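Local atomic coordinates of glutamate--LysW ligase ArgX (Sulfolobus tokodaii, PDB entry 3VPB), a protein that probably uses ATP to join the amino group of glutamate to the gamma-carboxyl group of the C-terminal glutamate of the carrier protein LysW, a step in arginine biosynthesis. Residues 112-117 / 148-153; 128-133 / 158-163. All blocks are in the same frame, centred on the assembly; numbering follows the deposited sequence.

Contact 1 (112-117 / 148-153)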
loop_
_atom_site.group_PDB
_atom_site.type_symbol
_atom_site.label_atom_id
_atom_site.label_comp_id
_atom_site.label_asym_id
_atom_site.label_seq_id
_atom_site.Cartn_x
_atom_site.Cartn_y
_atom_site.Cartn_z
ATOM N N ALA B 112 16.530 12.062 6.271
ATOM C CA ALA B 112 17.367 11.550 7.345
ATOM C C ALA B 112 18.190 10.317 6.929
ATOM O O ALA B 112 19.318 10.162 7.368
ATOM C CB ALA B 112 16.528 11.231 8.558
ATOM N N ALA B 113 17.621 9.445 6.098
ATOM C CA ALA B 113 18.340 8.233 5.636
ATOM C C ALA B 113 19.614 8.612 4.862
ATOM O O ALA B 113 20.712 8.048 5.086
ATOM C CB ALA B 113 17.425 7.339 4.789
ATOM N N LEU B 114 19.474 9.586 3.963
ATOM C CA LEU B 114 20.619 10.025 3.166
ATOM C C LEU B 114 21.706 10.616 4.053
ATOM O O LEU B 114 22.891 10.285 3.866
ATOM C CB LEU B 114 20.214 10.952 2.016
ATOM C CG LEU B 114 21.364 11.349 1.065
ATOM C CD1 LEU B 114 21.924 10.137 0.265
ATOM C CD2 LEU B 114 20.891 12.448 0.116
ATOM N N LYS B 115 21.315 11.472 5.004
ATOM C CA LYS B 115 22.246 11.948 6.059
ATOM C C LYS B 115 22.958 10.836 6.843
ATOM O O LYS B 115 24.176 10.922 7.106
ATOM C CB LYS B 115 21.538 12.895 7.021
ATOM C CG LYS B 115 21.239 14.234 6.390
ATOM C CD LYS B 115 20.402 15.128 7.314
ATOM C CE LYS B 115 19.962 16.365 6.532
ATOM N NZ LYS B 115 19.071 17.214 7.370
ATOM N N ALA B 116 22.204 9.806 7.217
ATOM C CA ALA B 116 22.775 8.635 7.887
ATOM C C ALA B 116 23.843 7.936 7.049
ATOM O O ALA B 116 24.909 7.604 7.570
ATOM C CB ALA B 116 21.679 7.634 8.310
ATOM N N TYR B 117 23.559 7.700 5.766
ATOM C CA TYR B 117 24.549 7.103 4.852
ATOM C C TYR B 117 25.791 7.967 4.797
ATOM O O TYR B 117 26.925 7.459 4.877
ATOM C CB TYR B 117 23.993 6.967 3.408
ATOM C CG TYR B 117 22.746 6.108 3.226
ATOM C CD1 TYR B 117 22.014 6.175 2.021
ATOM C CD2 TYR B 117 22.291 5.239 4.223
ATOM C CE1 TYR B 117 20.872 5.399 1.831
ATOM C CE2 TYR B 117 21.131 4.474 4.052
ATOM C CZ TYR B 117 20.434 4.553 2.837
ATOM O OH TYR B 117 19.295 3.816 2.612
ATOM N N THR B 148 18.419 4.712 -4.513
ATOM C CA THR B 148 17.319 3.903 -5.057
ATOM C C THR B 148 16.589 3.144 -3.954
ATOM O O THR B 148 15.367 3.045 -3.981
ATOM C CB THR B 148 17.725 3.005 -6.257
ATOM O OG1 THR B 148 16.532 2.478 -6.862
ATOM C CG2 THR B 148 18.568 1.857 -5.815
ATOM N N ILE B 149 17.316 2.678 -2.942
ATOM C CA ILE B 149 16.661 2.037 -1.792
ATOM C C ILE B 149 15.776 3.035 -1.047
ATOM O O ILE B 149 14.629 2.729 -0.698
ATOM C CB ILE B 149 17.687 1.324 -0.838
ATOM C CG1 ILE B 149 18.421 0.193 -1.574
ATOM C CG2 ILE B 149 16.975 0.759 0.450
ATOM C CD1 ILE B 149 17.525 -0.905 -2.134
ATOM N N ILE B 150 16.287 4.238 -0.795
ATOM C CA ILE B 150 15.467 5.277 -0.153
ATOM C C ILE B 150 14.151 5.486 -0.896
ATOM O O ILE B 150 13.088 5.540 -0.280
ATOM C CB ILE B 150 16.240 6.604 -0.036
ATOM C CG1 ILE B 150 17.296 6.487 1.079
ATOM C CG2 ILE B 150 15.303 7.767 0.260
ATOM C CD1 ILE B 150 18.298 7.651 1.088
ATOM N N GLU B 151 14.228 5.585 -2.221
ATOM C CA GLU B 151 13.029 5.799 -3.024
ATOM C C GLU B 151 12.039 4.647 -2.888
ATOM O O GLU B 151 10.828 4.868 -2.786
ATOM C CB GLU B 151 13.393 5.963 -4.515
ATOM C CG GLU B 151 14.001 7.303 -4.893
ATOM C CD GLU B 151 14.146 7.497 -6.411
ATOM O OE1 GLU B 151 14.418 8.641 -6.838
ATOM O OE2 GLU B 151 13.987 6.517 -7.162
ATOM N N HIS B 152 12.562 3.424 -2.945
ATOM C CA HIS B 152 11.745 2.239 -2.786
ATOM C C HIS B 152 11.052 2.169 -1.426
ATOM O O HIS B 152 9.859 1.839 -1.386
ATOM C CB HIS B 152 12.552 0.974 -3.058
ATOM C CG HIS B 152 12.761 0.700 -4.523
ATOM N ND1 HIS B 152 13.641 1.423 -5.302
ATOM C CD2 HIS B 152 12.199 -0.218 -5.344
ATOM C CE1 HIS B 152 13.606 0.964 -6.544
ATOM N NE2 HIS B 152 12.734 -0.024 -6.598
ATOM N N ARG B 153 11.771 2.491 -0.334
ATOM C CA ARG B 153 11.135 2.446 0.992
ATOM C C ARG B 153 9.981 3.457 1.100
ATOM O O ARG B 153 8.999 3.222 1.818
ATOM C CB ARG B 153 12.136 2.685 2.132
ATOM C CG ARG B 153 13.286 1.686 2.234
ATOM C CD ARG B 153 12.900 0.334 2.834
ATOM N NE ARG B 153 14.060 -0.563 2.715
ATOM C CZ ARG B 153 15.066 -0.638 3.579
ATOM N NH1 ARG B 153 15.057 0.091 4.682
ATOM N NH2 ARG B 153 16.086 -1.456 3.327
#
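I150 reaches across to A113, L114 and Y117 where the helices 110-120 and 143-153 of the ATP-grasp domain lie nearly antiparallel against one side of its antiparallel sheet. The axes of the two segments come no closer than 10.5 Å, their directions 153° apart, and a branched, extended side chain suits that gap. From CB of I150 the chain leaves with CG1 anti to the carbonyl carbon (chi1 -74°), heading for the opposite helix. CG1 meets the methyl of A113 at 3.8 Å, measured to CB, and has the Y117 hydroxyl beside it, 3.7 Å from OH. CD1, anti to CA (chi2 169°), goes further, passing close to the CB atoms of A113 and L114. There it lies 3.7 Å from the backbone N of L114. The small A113 fits here because its CB fills the short distance beside I150 without pushing the helices apart.

Y117, one turn on from A113, reaches toward I150, and the two side chains meet tip to tip. Its apolar carbons pack on the isoleucine, while its hydroxyl is hydrogen-bonded to D126 of strand 124-127, so the buried oxygen is satisfied. The far side of helix 143-153 faces a second subunit, where H152 and R153 pair with R153 and H152 of that copy. At the end of I150, CD1 approaches the Y117 ring obliquely, 3.5 Å from CE1.

Contact 2 (128-133 / 158-163). With ADP (adenosine-5'-diphosphate), chain L; GLU (glutamic acid), chain M; SO4 (sulfate ion), chain P.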
loop_
_atom_site.group_PDB
_atom_site.type_symbol
_atom_site.label_atom_id
_atom_site.label_comp_id
_atom_site.label_asym_id
_atom_site.label_seq_id
_atom_site.Cartn_x
_atom_site.Cartn_y
_atom_site.Cartn_z
ATOM N N PRO B 128 14.412 -2.366 7.742
ATOM C CA PRO B 128 13.331 -1.755 8.528
ATOM C C PRO B 128 13.220 -2.449 9.898
ATOM O O PRO B 128 13.757 -3.550 10.055
ATOM C CB PRO B 128 12.083 -2.037 7.693
ATOM C CG PRO B 128 12.558 -2.487 6.339
ATOM C CD PRO B 128 13.908 -3.137 6.584
ATOM N N PRO B 129 12.502 -1.840 10.849
ATOM C CA PRO B 129 12.336 -2.448 12.162
ATOM C C PRO B 129 11.404 -3.648 12.172
ATOM O O PRO B 129 11.485 -4.465 13.071
ATOM C CB PRO B 129 11.776 -1.298 13.016
ATOM C CG PRO B 129 11.064 -0.409 12.056
ATOM C CD PRO B 129 11.892 -0.499 10.780
ATOM N N ILE B 130 10.505 -3.734 11.204
ATOM C CA ILE B 130 9.629 -4.890 11.114
ATOM C C ILE B 130 9.975 -5.688 9.886
ATOM O O ILE B 130 10.456 -5.143 8.882
ATOM C CB ILE B 130 8.119 -4.531 11.121
ATOM C CG1 ILE B 130 7.814 -3.370 10.159
ATOM C CG2 ILE B 130 7.659 -4.229 12.533
ATOM C CD1 ILE B 130 6.321 -3.074 10.037
ATOM N N GLY B 131 9.768 -6.992 9.991
ATOM C CA GLY B 131 10.056 -7.900 8.919
ATOM C C GLY B 131 10.758 -9.116 9.476
ATOM O O GLY B 131 11.215 -9.121 10.638
ATOM N N SER B 132 10.826 -10.144 8.647
ATOM C CA SER B 132 11.467 -11.391 8.982
ATOM C C SER B 132 11.890 -11.991 7.656
ATOM O O SER B 132 11.611 -11.413 6.603
ATOM C CB SER B 132 10.454 -12.288 9.706
ATOM O OG SER B 132 11.031 -13.505 10.111
ATOM N N TRP B 133 12.564 -13.134 7.710
ATOM C CA TRP B 133 13.029 -13.886 6.532
ATOM C C TRP B 133 13.955 -13.114 5.600
ATOM O O TRP B 133 14.058 -13.447 4.427
ATOM C CB TRP B 133 11.859 -14.484 5.744
ATOM C CG TRP B 133 10.986 -15.420 6.537
ATOM C CD1 TRP B 133 11.384 -16.307 7.516
ATOM C CD2 TRP B 133 9.568 -15.595 6.391
ATOM N NE1 TRP B 133 10.294 -17.008 7.978
ATOM C CE2 TRP B 133 9.174 -16.601 7.304
ATOM C CE3 TRP B 133 8.599 -15.007 5.575
ATOM C CZ2 TRP B 133 7.844 -17.009 7.441
ATOM C CZ3 TRP B 133 7.277 -15.422 5.708
ATOM C CH2 TRP B 133 6.917 -16.419 6.630
ATOM N N ASN B 158 3.134 0.345 4.852
ATOM C CA ASN B 158 3.232 0.332 6.326
ATOM C C ASN B 158 4.316 1.346 6.712
ATOM O O ASN B 158 5.498 1.165 6.402
ATOM C CB ASN B 158 3.575 -1.077 6.816
ATOM C CG ASN B 158 3.657 -1.169 8.333
ATOM O OD1 ASN B 158 4.016 -0.207 8.997
ATOM N ND2 ASN B 158 3.298 -2.331 8.882
ATOM N N SER B 159 3.910 2.435 7.352
ATOM C CA SER B 159 4.852 3.509 7.656
ATOM C C SER B 159 6.028 3.098 8.556
ATOM O O SER B 159 7.070 3.746 8.543
ATOM C CB SER B 159 4.102 4.715 8.232
ATOM O OG SER B 159 3.329 5.260 7.188
ATOM N N ALA B 160 5.891 1.995 9.287
ATOM C CA ALA B 160 7.026 1.468 10.047
ATOM C C ALA B 160 8.141 0.978 9.105
ATOM O O ALA B 160 9.325 1.024 9.460
ATOM C CB ALA B 160 6.583 0.365 11.025
ATOM N N LEU B 161 7.772 0.568 7.885
ATOM C CA LEU B 161 8.776 0.126 6.897
ATOM C C LEU B 161 9.566 1.301 6.345
ATOM O O LEU B 161 10.580 1.114 5.681
ATOM C CB LEU B 161 8.126 -0.645 5.743
ATOM C CG LEU B 161 7.430 -1.966 6.057
ATOM C CD1 LEU B 161 6.877 -2.538 4.741
ATOM C CD2 LEU B 161 8.377 -2.950 6.696
ATOM N N LYS B 162 9.101 2.511 6.630
ATOM C CA LYS B 162 9.793 3.729 6.217
ATOM C C LYS B 162 10.859 4.181 7.223
ATOM O O LYS B 162 11.594 5.137 6.971
ATOM C CB LYS B 162 8.780 4.852 5.976
ATOM C CG LYS B 162 7.824 4.569 4.805
ATOM C CD LYS B 162 6.748 5.640 4.670
ATOM C CE LYS B 162 5.736 5.231 3.592
ATOM N NZ LYS B 162 4.845 6.365 3.212
ATOM N N ALA B 163 10.920 3.524 8.381
ATOM C CA ALA B 163 11.957 3.808 9.351
ATOM C C ALA B 163 13.188 2.992 8.940
ATOM O O ALA B 163 13.071 1.806 8.655
ATOM C CB ALA B 163 11.504 3.405 10.742
HETATM P PB ADP L . 15.259 -10.739 9.736
HETATM O O1B ADP L . 14.375 -10.479 10.897
HETATM O O2B ADP L . 15.936 -12.100 9.704
HETATM O O3B ADP L . 14.697 -10.368 8.394
HETATM P PA ADP L . 17.969 -9.849 10.296
HETATM O O1A ADP L . 18.385 -8.498 10.871
HETATM O O2A ADP L . 18.152 -11.150 11.044
HETATM O O3A ADP L . 16.430 -9.639 9.877
HETATM O "O5'" ADP L . 18.721 -9.960 8.881
HETATM C "C5'" ADP L . 18.632 -11.098 8.023
HETATM C "C4'" ADP L . 20.022 -11.512 7.578
HETATM O "O4'" ADP L . 20.682 -10.377 7.009
HETATM C "C3'" ADP L . 20.877 -11.927 8.778
HETATM O "O3'" ADP L . 20.754 -13.332 9.035
HETATM C "C2'" ADP L . 22.275 -11.573 8.328
HETATM O "O2'" ADP L . 22.804 -12.602 7.481
HETATM C "C1'" ADP L . 22.038 -10.358 7.472
HETATM N N9 ADP L . 22.242 -9.123 8.252
HETATM C C8 ADP L . 21.297 -8.336 8.828
HETATM N N7 ADP L . 21.896 -7.280 9.397
HETATM C C5 ADP L . 23.222 -7.387 9.180
HETATM C C6 ADP L . 24.424 -6.623 9.537
HETATM N N6 ADP L . 24.305 -5.473 10.227
HETATM N N1 ADP L . 25.633 -7.062 9.075
HETATM C C2 ADP L . 25.766 -8.190 8.367
HETATM N N3 ADP L . 24.693 -8.954 8.041
HETATM C C4 ADP L . 23.440 -8.595 8.429
HETATM N N GLU M . 13.223 -17.884 10.342
HETATM C CA GLU M . 14.513 -18.614 10.475
HETATM C C GLU M . 15.285 -18.515 9.177
HETATM O O GLU M . 16.528 -18.554 9.228
HETATM C CB GLU M . 14.273 -20.092 10.826
HETATM C CG GLU M . 15.537 -20.843 11.207
HETATM C CD GLU M . 15.288 -22.309 11.561
HETATM O OE1 GLU M . 14.439 -22.959 10.898
HETATM O OE2 GLU M . 15.968 -22.797 12.506
HETATM O OXT GLU M . 14.697 -18.426 8.074
HETATM S S SO4 P . 14.322 -14.630 11.082
HETATM O O1 SO4 P . 13.534 -13.399 11.216
HETATM O O2 SO4 P . 14.054 -15.203 9.777
HETATM O O3 SO4 P . 15.777 -14.443 11.287
HETATM O O4 SO4 P . 13.820 -15.604 12.049
#
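I130 crosses L161 at about a right angle and meets N158 tip to tip, wedging the loop 128-133 against the 3-10 turn at 159-162. CG1 of I130 sits in the crowded position between backbone N and carbonyl carbon (chi1 46°) and lies 3.5 Å from CD2 of L161. Beyond it CD1 rests 3.6 Å from the methyl of A160 and also touches the amide end of N158. I130 was modelled in two conformers, and these orientations and distances hold for the one described.

N158 OD1 accepts from the backbone N of A160 at 2.9 Å, an Asx turn that starts the 3-10 segment. Its ND2 is hydrogen-bonded to Y58 and to E52 of a LysW chain. P128 and P129 have no backbone N-H to satisfy and can present ring carbons here; the backbone of P129 is hydrogen-bonded to K87. CB of P128 packs on CD2 of L161, and CD of P129 lies 3.3 Å from both A160 O and A163 O, with the CB of A163 alongside.

Past G131, whose backbone angles (phi 136°, psi 166°) suit a residue without a side chain, the chain turns to the ligands. S132 OG is hydrogen-bonded at 2.7 Å to O1 of a sulfate, probably from the crystallisation liquor, and to E56 N of a LysW chain. The amino N of the bound glutamate lies at the edge of the W133 ring, in its plane. This glycine-rich loop (G131, G134) between strands 124-127 and 138-140 belongs to the ATP-grasp fold, running beside the ADP beta-phosphate and the bound glutamate.

Overall arrangement
Both contacts are buried and belong to the same ATP-grasp domain, with their segments alternating along the chain and their centres 14 Å apart. Contact 1 joins two helices on the side of the antiparallel sheet, well away from the chain centre. Contact 2 joins two loops at the ends of strands of that sheet, nearer the centre and beside the ligands. Neither has a hydrogen bond between its segments: contact 1 depends on aliphatic and aromatic carbons, whereas contact 2 mixes proline and aliphatic packing with backbone carbonyls, and its loop goes on to touch ADP. R153, at the end of helix 143-153, packs on P128, L161 and K162, linking the two. Both also touch the third subunit.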